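Local coordinates for glutaconate coenzyme a-transferase (Acidaminococcus fermentans, PDB 1POI), which catalyses the transfer of coenzyme A from acetyl-CoA to glutaconate and (R)-2-hydroxyglutarate in the breakdown of glutamate by the hydroxyglutarate pathway, at residues Val66-Asn71 against Trp133-Glu138; Arg84-Trp89 against Leu95-Tyr100. One frame throughout, in Å; residues are numbered along the deposited sequence.

Overall arrangement
From the N terminus the chain passes through strands 19-22 and 46-49 before it reaches 66-71, an inner strand of the parallel sheet. It then runs through helix 84-92 into strand 96-99, which lies beside 66-71 and is the outermost strand on that side within this chain. Contact 2 closes this short turn by setting the helix against the new strand. Further on, after helix 102-114 and strand 118-121, contact 1 brings 133-138 back to strand 66-71. Contact 2 is therefore nested inside the longer loop of contact 1, and the two centres lie about 9 Å apart. Together they tie helix 84-92 and the segment leading into helix 137-141 to the same pair of neighbouring strands.

Contact 1 of 2, residues Val66-Asn71 against Trp133-Glu138; sequences VKAYIN and WGISKE
I135 meets strand 66-71 through a single methyl group. Its CD1 sits 4.4 Å from A68 CB and equally 4.4 Å from I70 CD1, so that one branch tip fits against two residues that alternate along the strand and present the same face. A68 has its CB directed at the incoming loop, whereas I70 bends its longer branch round to reach it, with CD1 turned back at chi2 -54°. I135 itself is stretched out: CD1 is anti to CA (chi2 -179°), which extends the methyl away from CA. The extended branch spans main chains that stay well apart, with A68 CA and I135 CA 8.4 Å from each other; no hydrogen bond joins the two segments. This is apolar packing on one face of the Rossmann-like parallel sheet of the CoA-transferase family, whose strand 96-99 runs beside 66-71. On this face I135 also touches T96 of that outer strand, while V146 and Y100 pack against A68 and I70 respectively; the other face of 66-71 is turned to helix 55-62, where the ring of Y69 meets that of W57. The loop that carries I135 is held by polar bonds in the next shell. The carboxylate of E98 takes the backbone N-H of G134 on OE1 and that of I135 on OE2, gripping two successive amides of the loop. Within the loop, the carbonyl oxygen of I135 lies in the plane of the W133 ring, at its edge, with I135 O 3.4 Å from W133 CE3. Immediately beyond, S136 is the N-cap of helix 137-141, its OG bonded to the backbone N of V139.

Contact 2 of 2, residues Arg84-Trp89 against Leu95-Tyr100; sequences RRFRKW and LTMEDY
M97 runs straight out from its strand, with CG anti to the backbone N (chi1 179°), and then bends at the sulfur; F86, whose CG is likewise anti, swings its ring off the helix to meet it. The two side chains cross at about a right angle. M97 SD comes to 3.6 Å from F86 CE1 and 4.1 Å from F86 CZ, a Met-aromatic contact made from an oblique direction, 66° off the ring normal. One turn further along the helix a second pair takes over: W89 CB lies 4.2 Å from L95 CB, beside the closest approach of the two main chains, where the CA atoms of W89 and L95 are 5.7 Å apart. L95 also sends a methyl toward the helix backbone, CD2 standing 4.5 Å from F86 O. The example belongs to a beta-alpha-beta crossover, in which helix 84-92 links the parallel neighbours 66-71 and 96-99 and then packs on the strand it leads into. I61 of helix 55-62 touches both F86 and W89, while M97 rests on Y69 and N71 of the adjoining strand. Another protein chain of the assembly packs its backbone on F86, and a basic side chain of that other chain forms a salt bridge with D99 OD2. Along the strand, D99 N donates to the anti lone pair of E98 OE1 over 2.9 Å, at an N-H...O angle of 152°; the same oxygen makes a salt bridge with K150, which would favour the ionised carboxylate. No hydrogen bond joins 84-89 to 95-100, and their mutual fit therefore rests on sulfur-aromatic and aliphatic contacts, while the carboxylates of E98 and D99 take their partners from the strand itself, from the loops and from the neighbouring chain.

Contact 1 of 2, residues Val66-Asn71 against Trp133-Glu138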
# COMPACT_ATOMS: atom_id res chain seq x y z
N VAL A 66 20.76 34.76 17.86
CA VAL A 66 19.37 35.09 18.12
C VAL A 66 19.21 36.41 18.87
O VAL A 66 19.72 36.58 19.99
CB VAL A 66 18.68 33.92 18.86
CG1 VAL A 66 17.27 34.27 19.24
CG2 VAL A 66 18.68 32.67 17.97
N LYS A 67 18.46 37.33 18.25
CA LYS A 67 18.20 38.68 18.77
C LYS A 67 17.13 38.62 19.85
O LYS A 67 17.28 39.17 20.92
CB LYS A 67 17.77 39.58 17.60
CG LYS A 67 17.76 41.07 17.88
CD LYS A 67 17.42 41.90 16.62
CE LYS A 67 15.94 41.79 16.23
NZ LYS A 67 15.52 42.79 15.17
N ALA A 68 16.06 37.90 19.54
CA ALA A 68 14.95 37.71 20.47
C ALA A 68 14.43 36.31 20.20
O ALA A 68 14.36 35.87 19.04
CB ALA A 68 13.86 38.73 20.21
N TYR A 69 14.08 35.60 21.26
CA TYR A 69 13.61 34.23 21.16
C TYR A 69 12.29 34.11 21.91
O TYR A 69 12.20 34.52 23.09
CB TYR A 69 14.68 33.33 21.79
CG TYR A 69 14.36 31.87 21.87
CD1 TYR A 69 14.17 31.09 20.72
CD2 TYR A 69 14.29 31.24 23.12
CE1 TYR A 69 13.91 29.72 20.82
CE2 TYR A 69 14.04 29.89 23.23
CZ TYR A 69 13.85 29.13 22.09
OH TYR A 69 13.62 27.78 22.23
N ILE A 70 11.25 33.63 21.22
CA ILE A 70 9.91 33.48 21.81
C ILE A 70 9.86 32.02 22.28
O ILE A 70 9.85 31.09 21.48
CB ILE A 70 8.75 33.83 20.78
CG1 ILE A 70 9.06 35.12 19.99
CG2 ILE A 70 7.42 34.03 21.52
CD1 ILE A 70 9.37 36.35 20.83
N ASN A 71 9.72 31.85 23.58
CA ASN A 71 9.82 30.53 24.17
C ASN A 71 8.66 29.89 24.93
O ASN A 71 7.93 30.55 25.71
CB ASN A 71 11.04 30.55 25.09
CG ASN A 71 11.43 29.19 25.57
OD1 ASN A 71 12.00 28.40 24.81
ND2 ASN A 71 11.10 28.89 26.83
N TRP A 133 6.42 39.87 31.84
CA TRP A 133 6.85 39.98 30.44
C TRP A 133 8.34 39.69 30.40
O TRP A 133 9.11 40.21 31.22
CB TRP A 133 6.62 41.37 29.87
CG TRP A 133 5.21 41.73 29.63
CD1 TRP A 133 4.13 41.36 30.37
CD2 TRP A 133 4.72 42.60 28.60
NE1 TRP A 133 2.99 41.95 29.87
CE2 TRP A 133 3.33 42.72 28.78
CE3 TRP A 133 5.32 43.29 27.54
CZ2 TRP A 133 2.53 43.51 27.95
CZ3 TRP A 133 4.53 44.07 26.72
CH2 TRP A 133 3.16 44.18 26.93
N GLY A 134 8.75 38.87 29.46
CA GLY A 134 10.16 38.53 29.33
C GLY A 134 10.84 39.71 28.69
O GLY A 134 11.86 40.19 29.15
N ILE A 135 10.25 40.16 27.58
CA ILE A 135 10.74 41.32 26.84
C ILE A 135 9.76 42.43 27.21
O ILE A 135 8.57 42.32 26.97
CB ILE A 135 10.67 41.07 25.33
CG1 ILE A 135 11.12 39.64 25.04
CG2 ILE A 135 11.53 42.11 24.61
CD1 ILE A 135 11.13 39.23 23.58
N SER A 136 10.26 43.42 27.92
CA SER A 136 9.43 44.54 28.35
C SER A 136 8.90 45.39 27.18
O SER A 136 9.45 45.37 26.06
CB SER A 136 10.23 45.42 29.29
OG SER A 136 11.36 45.95 28.61
N LYS A 137 7.84 46.14 27.44
CA LYS A 137 7.25 47.01 26.43
C LYS A 137 8.36 47.95 25.98
O LYS A 137 8.51 48.20 24.79
CB LYS A 137 6.05 47.77 27.02
CG LYS A 137 5.67 49.06 26.29
CD LYS A 137 5.24 48.83 24.86
CE LYS A 137 3.83 48.31 24.83
NZ LYS A 137 2.90 49.25 25.48
N GLU A 138 9.19 48.38 26.93
CA GLU A 138 10.29 49.28 26.66
C GLU A 138 11.31 48.69 25.70
O GLU A 138 11.76 49.36 24.77
CB GLU A 138 10.97 49.72 27.96
CG GLU A 138 12.09 50.74 27.74
CD GLU A 138 12.64 51.33 29.05
OE1 GLU A 138 11.82 51.67 29.94
OE2 GLU A 138 13.88 51.47 29.16

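Contact 2 of 2, residues Arg84-Trp89 against Leu95-Tyr100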
# COMPACT_ATOMS: atom_id res chain seq x y z
N ARG A 84 21.41 23.47 27.44
CA ARG A 84 22.45 24.17 28.16
C ARG A 84 22.88 25.53 27.63
O ARG A 84 22.97 26.46 28.41
CB ARG A 84 23.63 23.22 28.37
CG ARG A 84 23.16 21.90 29.00
CD ARG A 84 24.19 20.81 28.88
NE ARG A 84 23.73 19.53 29.42
CZ ARG A 84 23.46 19.30 30.70
NH1 ARG A 84 23.60 20.26 31.61
NH2 ARG A 84 23.05 18.10 31.09
N ARG A 85 23.13 25.68 26.33
CA ARG A 85 23.52 26.98 25.80
C ARG A 85 22.37 27.94 26.08
O ARG A 85 22.57 29.07 26.52
CB ARG A 85 23.77 26.91 24.29
CG ARG A 85 25.21 26.60 23.85
CD ARG A 85 26.12 26.15 24.98
NE ARG A 85 26.69 27.24 25.75
CZ ARG A 85 26.94 27.18 27.06
NH1 ARG A 85 26.67 26.08 27.75
NH2 ARG A 85 27.48 28.21 27.68
N PHE A 86 21.16 27.43 25.88
CA PHE A 86 19.91 28.15 26.11
C PHE A 86 19.83 28.68 27.55
O PHE A 86 19.85 29.87 27.75
CB PHE A 86 18.72 27.21 25.75
CG PHE A 86 17.40 27.59 26.36
CD1 PHE A 86 16.60 28.57 25.79
CD2 PHE A 86 16.96 26.99 27.54
CE1 PHE A 86 15.39 28.95 26.38
CE2 PHE A 86 15.76 27.35 28.14
CZ PHE A 86 14.97 28.34 27.56
N ARG A 87 19.80 27.80 28.55
CA ARG A 87 19.69 28.28 29.93
C ARG A 87 20.89 29.07 30.42
O ARG A 87 20.78 29.82 31.39
CB ARG A 87 19.37 27.13 30.90
CG ARG A 87 20.48 26.10 31.07
CD ARG A 87 20.95 26.01 32.54
NE ARG A 87 19.92 25.57 33.49
CZ ARG A 87 19.49 24.30 33.61
NH1 ARG A 87 20.00 23.33 32.85
NH2 ARG A 87 18.58 24.00 34.54
N LYS A 88 22.03 28.92 29.75
CA LYS A 88 23.23 29.64 30.15
C LYS A 88 23.16 31.08 29.65
O LYS A 88 23.31 32.03 30.42
CB LYS A 88 24.49 28.95 29.63
CG LYS A 88 25.77 29.39 30.31
CD LYS A 88 25.62 29.44 31.84
CE LYS A 88 25.44 30.87 32.35
NZ LYS A 88 24.92 30.91 33.76
N TRP A 89 22.93 31.24 28.36
CA TRP A 89 22.82 32.57 27.82
C TRP A 89 21.69 33.35 28.45
O TRP A 89 21.84 34.53 28.72
CB TRP A 89 22.67 32.51 26.32
CG TRP A 89 23.94 32.26 25.65
CD1 TRP A 89 24.83 31.27 25.94
CD2 TRP A 89 24.47 32.97 24.54
NE1 TRP A 89 25.89 31.33 25.07
CE2 TRP A 89 25.69 32.37 24.20
CE3 TRP A 89 24.02 34.08 23.80
CZ2 TRP A 89 26.47 32.83 23.14
CZ3 TRP A 89 24.80 34.53 22.74
CH2 TRP A 89 26.01 33.91 22.42
N LEU A 95 20.62 36.89 26.30
CA LEU A 95 19.60 36.53 25.32
C LEU A 95 18.28 37.23 25.64
O LEU A 95 17.85 37.24 26.80
CB LEU A 95 19.38 35.01 25.35
CG LEU A 95 18.18 34.38 24.62
CD1 LEU A 95 18.47 34.36 23.11
CD2 LEU A 95 17.91 32.97 25.17
N THR A 96 17.68 37.86 24.62
CA THR A 96 16.38 38.56 24.75
C THR A 96 15.35 37.44 24.60
O THR A 96 15.24 36.84 23.52
CB THR A 96 16.12 39.59 23.59
OG1 THR A 96 17.28 40.38 23.31
CG2 THR A 96 14.98 40.51 23.96
N MET A 97 14.52 37.23 25.61
CA MET A 97 13.55 36.14 25.51
C MET A 97 12.19 36.31 26.16
O MET A 97 12.08 36.77 27.30
CB MET A 97 14.20 34.87 26.09
CG MET A 97 13.31 33.64 26.09
SD MET A 97 14.06 32.29 26.93
CE MET A 97 13.27 32.46 28.47
N GLU A 98 11.16 35.84 25.46
CA GLU A 98 9.79 35.90 25.98
C GLU A 98 9.29 34.47 26.22
O GLU A 98 9.71 33.53 25.54
CB GLU A 98 8.86 36.61 24.98
CG GLU A 98 7.50 36.98 25.53
CD GLU A 98 7.57 37.71 26.88
OE1 GLU A 98 7.67 37.04 27.92
OE2 GLU A 98 7.50 38.96 26.91
N ASP A 99 8.42 34.31 27.20
CA ASP A 99 7.83 33.02 27.52
C ASP A 99 6.34 33.05 27.31
O ASP A 99 5.64 33.89 27.88
CB ASP A 99 8.01 32.70 29.00
CG ASP A 99 9.26 31.92 29.29
OD1 ASP A 99 9.59 30.97 28.53
OD2 ASP A 99 9.89 32.27 30.30
N TYR A 100 5.85 32.11 26.51
CA TYR A 100 4.42 31.92 26.28
C TYR A 100 4.24 30.42 26.58
O TYR A 100 5.21 29.65 26.56
CB TYR A 100 4.01 32.17 24.81
CG TYR A 100 3.88 33.62 24.38
CD1 TYR A 100 2.86 34.44 24.88
CD2 TYR A 100 4.76 34.17 23.46
CE1 TYR A 100 2.73 35.77 24.47
CE2 TYR A 100 4.64 35.49 23.05
CZ TYR A 100 3.63 36.28 23.56
OH TYR A 100 3.54 37.59 23.15